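Local coordinates for protein putative deoxyribonuclease yjjV (Escherichia coli, PDB 1ZZM) that probably hydrolyses ester bonds, as a TatD-type metal-dependent hydrolase with a TIM-barrel fold that binds two divalent metal cations per subunit, at residues 93-101 with 112-123; 150-160 with 172-181. All coordinates share one frame; numbering follows the deposited sequence.

Contact 1: residues 93-101 with 112-123; sequences VAVGEIGLD and QQWLLDEQLKLA. With ZN (zinc ion), chain C; ZN (zinc ion), chain B; ZN (zinc ion), chain D.
Gln112 meets the backbone of Asp101 with both ends of its amide, and this pair of bonds fastens the N-terminal part of helix 109-125 to the end of strand 98-101. OE1 accepts the N-H of Asp101 at 2.8 Å, on a lone pair in the carbonyl plane, while NE2 gives a nearly straight bond (171°) to Asp101 O, which lies in the plane of the amide. The two bonds together fix the rotation of the amide, and NE2 is also bonded to Pro107 O. A water lies 2.8 Å from both Gly99 O and Gln112 O.

The tightly packed part runs along the helix from here. Leu116 points CD1 at Ile98 CG1 (3.8 Å) and CD2 at Leu100 CD2 (4.0 Å), its side chain crossing each of theirs at about a right angle. In Ile98, chi1 of 66° places CG1 against Leu116 CD1, and the extended chain beyond it brings CD1 to Leu120 CD2. Its CG2 lies against the amide carbon CD of Gln119, the two side chains sliding past each other in opposite directions. At the far end Val95 CG2 rests on Ala123 CB at 3.7 Å.

The face of the helix turned from the strand borders solvent: Trp114 and Lys121 are exposed, and Asp117, partly exposed, binds a zinc ion with His144 and His148. Glu97, turned away from the helix, bridges the other two zinc ions, with OE1 at 2.0 Å from one and OE2 at 2.1 Å from the other.

This is the strand-to-helix half of a beta-alpha-beta unit in the barrel. Its chemistry implies a division of labour: apolar side chains hold the helix against the strand, carboxylates carry metal elsewhere, and the Gln112 amide holds the backbone of Asp101, whose OD2 is hydrogen-bonded to His133 and salt-bridged to Arg135.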
loop_
_atom_site.group_PDB
_atom_site.type_symbol
_atom_site.label_atom_id
_atom_site.label_comp_id
_atom_site.label_asym_id
_atom_site.label_seq_id
_atom_site.Cartn_x
_atom_site.Cartn_y
_atom_site.Cartn_z
ATOM N N VAL A 93 -2.187 -0.794 11.540
ATOM C CA VAL A 93 -1.382 -1.975 11.319
ATOM C C VAL A 93 -0.029 -1.775 10.702
ATOM O O VAL A 93 0.690 -2.762 10.496
ATOM C CB VAL A 93 -2.129 -2.992 10.425
ATOM C CG1 VAL A 93 -3.415 -3.405 11.099
ATOM C CG2 VAL A 93 -2.422 -2.388 9.046
ATOM N N ALA A 94 0.329 -0.528 10.397
ATOM C CA ALA A 94 1.603 -0.276 9.747
ATOM C C ALA A 94 1.934 1.205 9.834
ATOM O O ALA A 94 1.051 2.023 10.105
ATOM C CB ALA A 94 1.516 -0.670 8.241
ATOM N N VAL A 95 3.202 1.512 9.589
ATOM C CA VAL A 95 3.692 2.877 9.529
ATOM C C VAL A 95 3.570 3.030 8.039
ATOM O O VAL A 95 4.267 2.411 7.212
ATOM C CB VAL A 95 5.119 3.015 9.980
ATOM C CG1 VAL A 95 5.662 4.417 9.622
ATOM C CG2 VAL A 95 5.168 2.796 11.483
ATOM N N GLY A 96 2.626 3.853 7.689
ATOM C CA GLY A 96 2.388 3.946 6.312
ATOM C C GLY A 96 1.566 5.054 5.787
ATOM O O GLY A 96 0.785 5.766 6.437
ATOM N N GLU A 97 2.195 5.085 4.628
ATOM C CA GLU A 97 2.483 5.572 3.326
ATOM C C GLU A 97 3.655 6.483 3.495
ATOM O O GLU A 97 3.536 7.669 3.767
ATOM C CB GLU A 97 1.446 6.086 2.354
ATOM C CG GLU A 97 2.206 5.752 1.028
ATOM C CD GLU A 97 1.419 5.750 -0.272
ATOM O OE1 GLU A 97 0.210 6.061 -0.304
ATOM O OE2 GLU A 97 2.055 5.416 -1.291
ATOM N N ILE A 98 4.813 5.839 3.417
ATOM C CA ILE A 98 6.100 6.532 3.499
ATOM C C ILE A 98 6.848 6.016 2.274
ATOM O O ILE A 98 6.398 5.059 1.642
ATOM C CB ILE A 98 6.888 6.166 4.755
ATOM C CG1 ILE A 98 7.302 4.691 4.706
ATOM C CG2 ILE A 98 6.039 6.450 5.979
ATOM C CD1 ILE A 98 7.946 4.215 6.001
ATOM N N GLY A 99 7.946 6.679 1.907
ATOM C CA GLY A 99 8.690 6.214 0.763
ATOM C C GLY A 99 9.408 7.353 0.053
ATOM O O GLY A 99 9.743 8.368 0.662
ATOM N N LEU A 100 9.686 7.121 -1.228
ATOM C CA LEU A 100 10.415 8.055 -2.059
ATOM C C LEU A 100 9.732 8.215 -3.403
ATOM O O LEU A 100 9.043 7.312 -3.878
ATOM C CB LEU A 100 11.822 7.532 -2.308
ATOM C CG LEU A 100 12.587 7.114 -1.045
ATOM C CD1 LEU A 100 13.736 6.280 -1.500
ATOM C CD2 LEU A 100 13.037 8.332 -0.212
ATOM N N ASP A 101 9.961 9.349 -4.049
ATOM C CA ASP A 101 9.304 9.570 -5.341
ATOM C C ASP A 101 10.157 10.609 -6.077
ATOM O O ASP A 101 10.245 11.756 -5.628
ATOM C CB ASP A 101 7.908 10.119 -5.055
ATOM C CG ASP A 101 7.065 10.288 -6.304
ATOM O OD1 ASP A 101 7.632 10.679 -7.330
ATOM O OD2 ASP A 101 5.833 10.033 -6.253
ATOM N N GLN A 112 13.813 13.758 1.335
ATOM C CA GLN A 112 12.889 12.608 1.298
ATOM C C GLN A 112 13.516 11.421 2.006
ATOM O O GLN A 112 12.837 10.673 2.738
ATOM C CB GLN A 112 12.596 12.146 -0.133
ATOM C CG GLN A 112 11.670 13.053 -0.931
ATOM C CD GLN A 112 11.203 12.370 -2.204
ATOM O OE1 GLN A 112 10.933 11.168 -2.204
ATOM N NE2 GLN A 112 11.085 13.140 -3.292
ATOM N N GLN A 113 14.803 11.198 1.740
ATOM C CA GLN A 113 15.472 10.052 2.370
ATOM C C GLN A 113 15.639 10.207 3.865
ATOM O O GLN A 113 15.539 9.224 4.614
ATOM C CB GLN A 113 16.819 9.805 1.721
ATOM C CG GLN A 113 16.621 9.362 0.279
ATOM C CD GLN A 113 17.905 9.282 -0.482
ATOM O OE1 GLN A 113 18.610 8.276 -0.421
ATOM N NE2 GLN A 113 18.236 10.356 -1.192
ATOM N N TRP A 114 15.910 11.424 4.320
ATOM C CA TRP A 114 16.060 11.595 5.780
ATOM C C TRP A 114 14.707 11.296 6.424
ATOM O O TRP A 114 14.613 10.617 7.471
ATOM C CB TRP A 114 16.465 13.045 6.109
ATOM C CG TRP A 114 16.542 13.297 7.565
ATOM C CD1 TRP A 114 17.592 12.992 8.390
ATOM C CD2 TRP A 114 15.533 13.877 8.390
ATOM N NE1 TRP A 114 17.297 13.354 9.686
ATOM C CE2 TRP A 114 16.036 13.897 9.714
ATOM C CE3 TRP A 114 14.253 14.386 8.144
ATOM C CZ2 TRP A 114 15.300 14.406 10.792
ATOM C CZ3 TRP A 114 13.523 14.891 9.213
ATOM C CH2 TRP A 114 14.051 14.897 10.524
ATOM N N LEU A 115 13.650 11.809 5.803
ATOM C CA LEU A 115 12.308 11.625 6.351
ATOM C C LEU A 115 11.907 10.156 6.345
ATOM O O LEU A 115 11.288 9.663 7.297
ATOM C CB LEU A 115 11.282 12.462 5.570
ATOM C CG LEU A 115 9.840 12.328 6.074
ATOM C CD1 LEU A 115 9.794 12.673 7.548
ATOM C CD2 LEU A 115 8.920 13.295 5.290
ATOM N N LEU A 116 12.225 9.455 5.269
ATOM C CA LEU A 116 11.937 8.019 5.229
ATOM C C LEU A 116 12.668 7.300 6.373
ATOM O O LEU A 116 12.088 6.479 7.071
ATOM C CB LEU A 116 12.419 7.415 3.905
ATOM C CG LEU A 116 12.398 5.893 3.790
ATOM C CD1 LEU A 116 10.924 5.386 3.797
ATOM C CD2 LEU A 116 13.133 5.467 2.529
ATOM N N ASP A 117 13.945 7.597 6.574
ATOM C CA ASP A 117 14.656 6.891 7.637
ATOM C C ASP A 117 14.114 7.208 9.031
ATOM O O ASP A 117 14.144 6.348 9.900
ATOM C CB ASP A 117 16.168 7.136 7.546
ATOM C CG ASP A 117 16.833 6.293 6.477
ATOM O OD1 ASP A 117 16.188 5.372 5.922
ATOM O OD2 ASP A 117 18.020 6.526 6.165
ATOM N N GLU A 118 13.633 8.439 9.258
ATOM C CA GLU A 118 13.054 8.779 10.550
ATOM C C GLU A 118 11.834 7.893 10.802
ATOM O O GLU A 118 11.577 7.465 11.927
ATOM C CB GLU A 118 12.613 10.252 10.593
ATOM C CG GLU A 118 13.766 11.259 10.750
ATOM C CD GLU A 118 14.649 10.957 11.961
ATOM O OE1 GLU A 118 14.129 10.885 13.103
ATOM O OE2 GLU A 118 15.861 10.775 11.763
ATOM N N GLN A 119 11.074 7.620 9.747
ATOM C CA GLN A 119 9.879 6.804 9.910
ATOM C C GLN A 119 10.216 5.333 9.987
ATOM O O GLN A 119 9.518 4.577 10.657
ATOM C CB GLN A 119 8.917 7.110 8.777
ATOM C CG GLN A 119 8.444 8.537 8.897
ATOM C CD GLN A 119 7.501 8.930 7.807
ATOM O OE1 GLN A 119 7.920 9.287 6.692
ATOM N NE2 GLN A 119 6.238 8.843 8.090
ATOM N N LEU A 120 11.293 4.931 9.321
ATOM C CA LEU A 120 11.708 3.537 9.397
ATOM C C LEU A 120 12.139 3.281 10.844
ATOM O O LEU A 120 11.917 2.197 11.378
ATOM C CB LEU A 120 12.850 3.250 8.402
ATOM C CG LEU A 120 12.417 3.198 6.915
ATOM C CD1 LEU A 120 13.605 2.833 6.051
ATOM C CD2 LEU A 120 11.290 2.164 6.696
ATOM N N LYS A 121 12.744 4.274 11.491
ATOM C CA LYS A 121 13.143 4.091 12.878
ATOM C C LYS A 121 11.900 3.902 13.762
ATOM O O LYS A 121 11.935 3.094 14.689
ATOM C CB LYS A 121 13.961 5.289 13.396
ATOM C CG LYS A 121 15.348 5.392 12.804
ATOM C CD LYS A 121 16.144 6.499 13.494
ATOM C CE LYS A 121 17.649 6.286 13.306
ATOM N NZ LYS A 121 18.148 6.599 11.920
ATOM N N LEU A 122 10.818 4.629 13.473
ATOM C CA LEU A 122 9.598 4.500 14.256
ATOM C C LEU A 122 8.939 3.134 14.072
ATOM O O LEU A 122 8.450 2.538 15.037
ATOM C CB LEU A 122 8.596 5.602 13.920
ATOM C CG LEU A 122 8.989 6.958 14.502
ATOM C CD1 LEU A 122 8.118 8.095 13.957
ATOM C CD2 LEU A 122 8.862 6.865 16.029
ATOM N N ALA A 123 8.955 2.624 12.847
ATOM C CA ALA A 123 8.372 1.317 12.584
ATOM C C ALA A 123 9.155 0.290 13.393
ATOM O O ALA A 123 8.558 -0.635 13.946
ATOM C CB ALA A 123 8.413 0.988 11.091
HETATM ZN ZN ZN C . 1.872 5.480 -3.406
HETATM ZN ZN ZN B . -0.965 5.515 -1.832
HETATM ZN ZN ZN D . 18.687 4.983 5.269
HETATM O O HOH W 1 10.105 10.686 2.239
HETATM O O HOH W 2 0.171 6.568 -3.134
HETATM O O HOH W 3 1.274 5.683 -5.748
#

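Contact 2: residues 150-160 with 172-181. With ZN (zinc ion), chain C.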
loop_
_atom_site.group_PDB
_atom_site.type_symbol
_atom_site.label_atom_id
_atom_site.label_comp_id
_atom_site.label_asym_id
_atom_site.label_seq_id
_atom_site.Cartn_x
_atom_site.Cartn_y
_atom_site.Cartn_z
ATOM N N LEU A 150 14.342 -3.855 8.965
ATOM C CA LEU A 150 13.141 -3.822 9.792
ATOM C C LEU A 150 12.657 -5.253 9.964
ATOM O O LEU A 150 12.380 -5.933 8.982
ATOM C CB LEU A 150 12.031 -3.009 9.111
ATOM C CG LEU A 150 12.212 -1.495 9.055
ATOM C CD1 LEU A 150 13.339 -1.164 8.100
ATOM C CD2 LEU A 150 10.894 -0.832 8.618
ATOM N N PRO A 151 12.529 -5.729 11.217
ATOM C CA PRO A 151 12.068 -7.094 11.483
ATOM C C PRO A 151 10.720 -7.427 10.821
ATOM O O PRO A 151 10.505 -8.550 10.358
ATOM C CB PRO A 151 11.942 -7.122 13.004
ATOM C CG PRO A 151 12.987 -6.204 13.440
ATOM C CD PRO A 151 12.863 -5.042 12.479
ATOM N N ARG A 152 9.811 -6.456 10.772
ATOM C CA ARG A 152 8.488 -6.726 10.193
ATOM C C ARG A 152 8.337 -6.399 8.733
ATOM O O ARG A 152 7.248 -6.571 8.176
ATOM C CB ARG A 152 7.429 -5.947 10.958
ATOM C CG ARG A 152 7.439 -6.233 12.428
ATOM C CD ARG A 152 6.928 -7.642 12.698
ATOM N NE ARG A 152 6.805 -7.816 14.139
ATOM C CZ ARG A 152 6.221 -8.850 14.735
ATOM N NH1 ARG A 152 5.685 -9.837 14.015
ATOM N NH2 ARG A 152 6.179 -8.888 16.062
ATOM N N THR A 153 9.434 -5.963 8.125
ATOM C CA THR A 153 9.480 -5.517 6.748
ATOM C C THR A 153 8.239 -4.729 6.318
ATOM O O THR A 153 7.914 -3.741 6.968
ATOM C CB THR A 153 9.815 -6.680 5.741
ATOM O OG1 THR A 153 8.772 -7.666 5.740
ATOM C CG2 THR A 153 11.177 -7.317 6.158
ATOM N N GLY A 154 7.599 -5.133 5.221
ATOM C CA GLY A 154 6.466 -4.380 4.713
ATOM C C GLY A 154 6.146 -4.734 3.268
ATOM O O GLY A 154 6.461 -5.834 2.799
ATOM N N VAL A 155 5.501 -3.804 2.566
ATOM C CA VAL A 155 5.104 -4.003 1.173
ATOM C C VAL A 155 5.538 -2.790 0.342
ATOM O O VAL A 155 5.446 -1.648 0.808
ATOM C CB VAL A 155 3.530 -4.151 1.027
ATOM C CG1 VAL A 155 2.799 -2.992 1.742
ATOM C CG2 VAL A 155 3.134 -4.172 -0.457
ATOM N N VAL A 156 6.056 -3.037 -0.855
ATOM C CA VAL A 156 6.358 -1.937 -1.760
ATOM C C VAL A 156 5.081 -1.911 -2.592
ATOM O O VAL A 156 4.851 -2.758 -3.457
ATOM C CB VAL A 156 7.564 -2.203 -2.651
ATOM C CG1 VAL A 156 7.684 -1.032 -3.691
ATOM C CG2 VAL A 156 8.825 -2.229 -1.777
ATOM N N HIS A 157 4.213 -0.952 -2.304
ATOM C CA HIS A 157 2.915 -0.899 -2.978
ATOM C C HIS A 157 2.947 -0.427 -4.437
ATOM O O HIS A 157 3.922 0.189 -4.883
ATOM C CB HIS A 157 1.971 -0.015 -2.156
ATOM C CG HIS A 157 1.679 1.313 -2.783
ATOM N ND1 HIS A 157 0.733 1.478 -3.778
ATOM C CD2 HIS A 157 2.255 2.528 -2.603
ATOM C CE1 HIS A 157 0.743 2.739 -4.184
ATOM N NE2 HIS A 157 1.654 3.394 -3.491
ATOM N N GLY A 158 1.880 -0.763 -5.170
ATOM C CA GLY A 158 1.716 -0.334 -6.556
ATOM C C GLY A 158 2.953 -0.504 -7.386
ATOM O O GLY A 158 3.273 0.328 -8.209
ATOM N N PHE A 159 3.632 -1.621 -7.199
ATOM C CA PHE A 159 4.869 -1.856 -7.899
ATOM C C PHE A 159 4.834 -1.839 -9.424
ATOM O O PHE A 159 3.968 -2.454 -10.057
ATOM C CB PHE A 159 5.479 -3.205 -7.478
ATOM C CG PHE A 159 6.820 -3.483 -8.118
ATOM C CD1 PHE A 159 7.994 -2.984 -7.560
ATOM C CD2 PHE A 159 6.899 -4.198 -9.321
ATOM C CE1 PHE A 159 9.236 -3.182 -8.189
ATOM C CE2 PHE A 159 8.136 -4.397 -9.949
ATOM C CZ PHE A 159 9.299 -3.885 -9.382
ATOM N N SER A 160 5.779 -1.114 -10.000
ATOM C CA SER A 160 5.949 -1.124 -11.446
ATOM C C SER A 160 7.446 -1.018 -11.614
ATOM O O SER A 160 8.071 -0.117 -11.060
ATOM C CB SER A 160 5.289 0.055 -12.148
ATOM O OG SER A 160 5.579 -0.063 -13.540
ATOM N N LEU A 172 14.685 -9.124 0.361
ATOM C CA LEU A 172 14.860 -8.378 1.613
ATOM C C LEU A 172 13.673 -8.676 2.555
ATOM O O LEU A 172 13.598 -8.138 3.666
ATOM C CB LEU A 172 14.960 -6.864 1.340
ATOM C CG LEU A 172 16.299 -6.523 0.690
ATOM C CD1 LEU A 172 16.324 -5.025 0.278
ATOM C CD2 LEU A 172 17.399 -6.833 1.695
ATOM N N GLY A 173 12.740 -9.511 2.088
ATOM C CA GLY A 173 11.585 -9.903 2.883
ATOM C C GLY A 173 10.343 -9.055 2.702
ATOM O O GLY A 173 9.372 -9.192 3.446
ATOM N N TYR A 174 10.372 -8.176 1.712
ATOM C CA TYR A 174 9.227 -7.289 1.451
ATOM C C TYR A 174 8.236 -7.904 0.483
ATOM O O TYR A 174 8.599 -8.782 -0.329
ATOM C CB TYR A 174 9.724 -5.948 0.895
ATOM C CG TYR A 174 10.372 -5.128 1.987
ATOM C CD1 TYR A 174 9.629 -4.179 2.704
ATOM C CD2 TYR A 174 11.668 -5.416 2.410
ATOM C CE1 TYR A 174 10.168 -3.550 3.827
ATOM C CE2 TYR A 174 12.212 -4.811 3.520
ATOM C CZ TYR A 174 11.450 -3.881 4.228
ATOM O OH TYR A 174 11.970 -3.309 5.352
ATOM N N LYS A 175 6.983 -7.469 0.600
ATOM C CA LYS A 175 5.953 -7.942 -0.311
ATOM C C LYS A 175 5.837 -6.946 -1.447
ATOM O O LYS A 175 6.388 -5.840 -1.377
ATOM C CB LYS A 175 4.627 -8.071 0.396
ATOM C CG LYS A 175 4.318 -9.470 0.863
ATOM C CD LYS A 175 5.159 -9.913 1.988
ATOM C CE LYS A 175 4.454 -11.064 2.754
ATOM N NZ LYS A 175 5.101 -12.405 2.543
ATOM N N ILE A 176 5.076 -7.335 -2.471
ATOM C CA ILE A 176 4.897 -6.533 -3.684
ATOM C C ILE A 176 3.392 -6.288 -3.882
ATOM O O ILE A 176 2.608 -7.231 -4.022
ATOM C CB ILE A 176 5.459 -7.294 -4.948
ATOM C CG1 ILE A 176 6.968 -7.549 -4.821
ATOM C CG2 ILE A 176 5.152 -6.520 -6.253
ATOM C CD1 ILE A 176 7.868 -6.304 -4.599
ATOM N N GLY A 177 2.993 -5.014 -3.936
ATOM C CA GLY A 177 1.587 -4.701 -4.108
ATOM C C GLY A 177 1.180 -4.744 -5.570
ATOM O O GLY A 177 1.782 -4.090 -6.423
ATOM N N VAL A 178 0.164 -5.533 -5.865
ATOM C CA VAL A 178 -0.311 -5.707 -7.235
ATOM C C VAL A 178 -1.601 -4.918 -7.413
ATOM O O VAL A 178 -2.628 -5.244 -6.793
ATOM C CB VAL A 178 -0.627 -7.194 -7.570
ATOM C CG1 VAL A 178 -0.995 -7.313 -9.039
ATOM C CG2 VAL A 178 0.576 -8.083 -7.286
ATOM N N GLY A 179 -1.532 -3.911 -8.280
ATOM C CA GLY A 179 -2.665 -3.054 -8.560
ATOM C C GLY A 179 -2.902 -2.869 -10.056
ATOM O O GLY A 179 -2.448 -3.681 -10.883
ATOM N N GLY A 180 -3.561 -1.769 -10.400
ATOM C CA GLY A 180 -3.945 -1.480 -11.781
ATOM C C GLY A 180 -2.876 -1.512 -12.847
ATOM O O GLY A 180 -3.179 -1.618 -14.052
ATOM N N THR A 181 -1.622 -1.433 -12.416
ATOM C CA THR A 181 -0.505 -1.454 -13.349
ATOM C C THR A 181 -0.524 -2.698 -14.224
ATOM O O THR A 181 -0.147 -2.638 -15.406
ATOM C CB THR A 181 0.841 -1.423 -12.612
ATOM O OG1 THR A 181 0.934 -0.217 -11.844
ATOM C CG2 THR A 181 2.010 -1.507 -13.620
HETATM ZN ZN ZN C . 1.872 5.480 -3.406
HETATM O O HOH W 4 14.469 -3.925 5.971
HETATM O O HOH W 5 1.387 -3.204 -9.011
HETATM O O HOH W 2 0.171 6.568 -3.134
HETATM O O HOH W 3 1.274 5.683 -5.748
#
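Tyr174 lays its ring against the turn that leads into strand 154-156. Its CB is 3.8 Å from Gly154 O; with CG anti to the carbonyl carbon (chi1 -73°), the ring reaches the other segment. CD1 and CE1 come up to Gly154 N, CE1 at 3.3 Å. Thr153 CB sits over the centre of one face in a CH-pi contact, 3.6 Å from the ring centroid; CE2 lies by Thr153 CB and CG2, CZ by Thr153 CB and CA. At the tip, OH touches Leu150 CD1 and shares a water, in the ring plane, with Leu150 N.

Beyond the ring the strands run parallel. Lys175 N bonds to Gly154 O, Val156 N to Lys175 O and Gly177 N to Val156 O, all close to straight. Further on, Phe159 N bonds to Gly177 O at 3.2 Å, more bent (142°), and Phe159 CB packs on Ile176 CG2. His157, turned away from the partner strand, binds zinc through NE2, while ND1 is hydrogen-bonded to Glu205.

Within the parallel sheet of the barrel, helix 163-171 joins these strands in a beta-alpha-beta crossover. Val156 and Ile176 meet its Phe169, Tyr174 reaches strand 130-135, and helix 190-196 packs on Phe159 and Ile176.

Overall arrangement
Contacts 1 and 2 follow one another along the chain, their centres 14 Å apart. Both belong to the same parallel sheet, where strand 130-135 stands between strands 95-101 and 154-156. They converge on one zinc ion: Glu97 from contact 1 and His157 from contact 2 bind it, Glu97 OE2 lying 3.0 Å from His157 NE2, and His133 of the intervening strand completes the protein ligands. His9, His11 and Asp207 join Glu97 at the second zinc ion. Away from the metals they meet again, Leu120 CD2 touching Leu150 CD2 at 3.6 Å. A bound polyethylene glycol, probably from crystallisation, comes within about 3 Å of the Gln112 side chain (nearest atoms) and may mark a pocket.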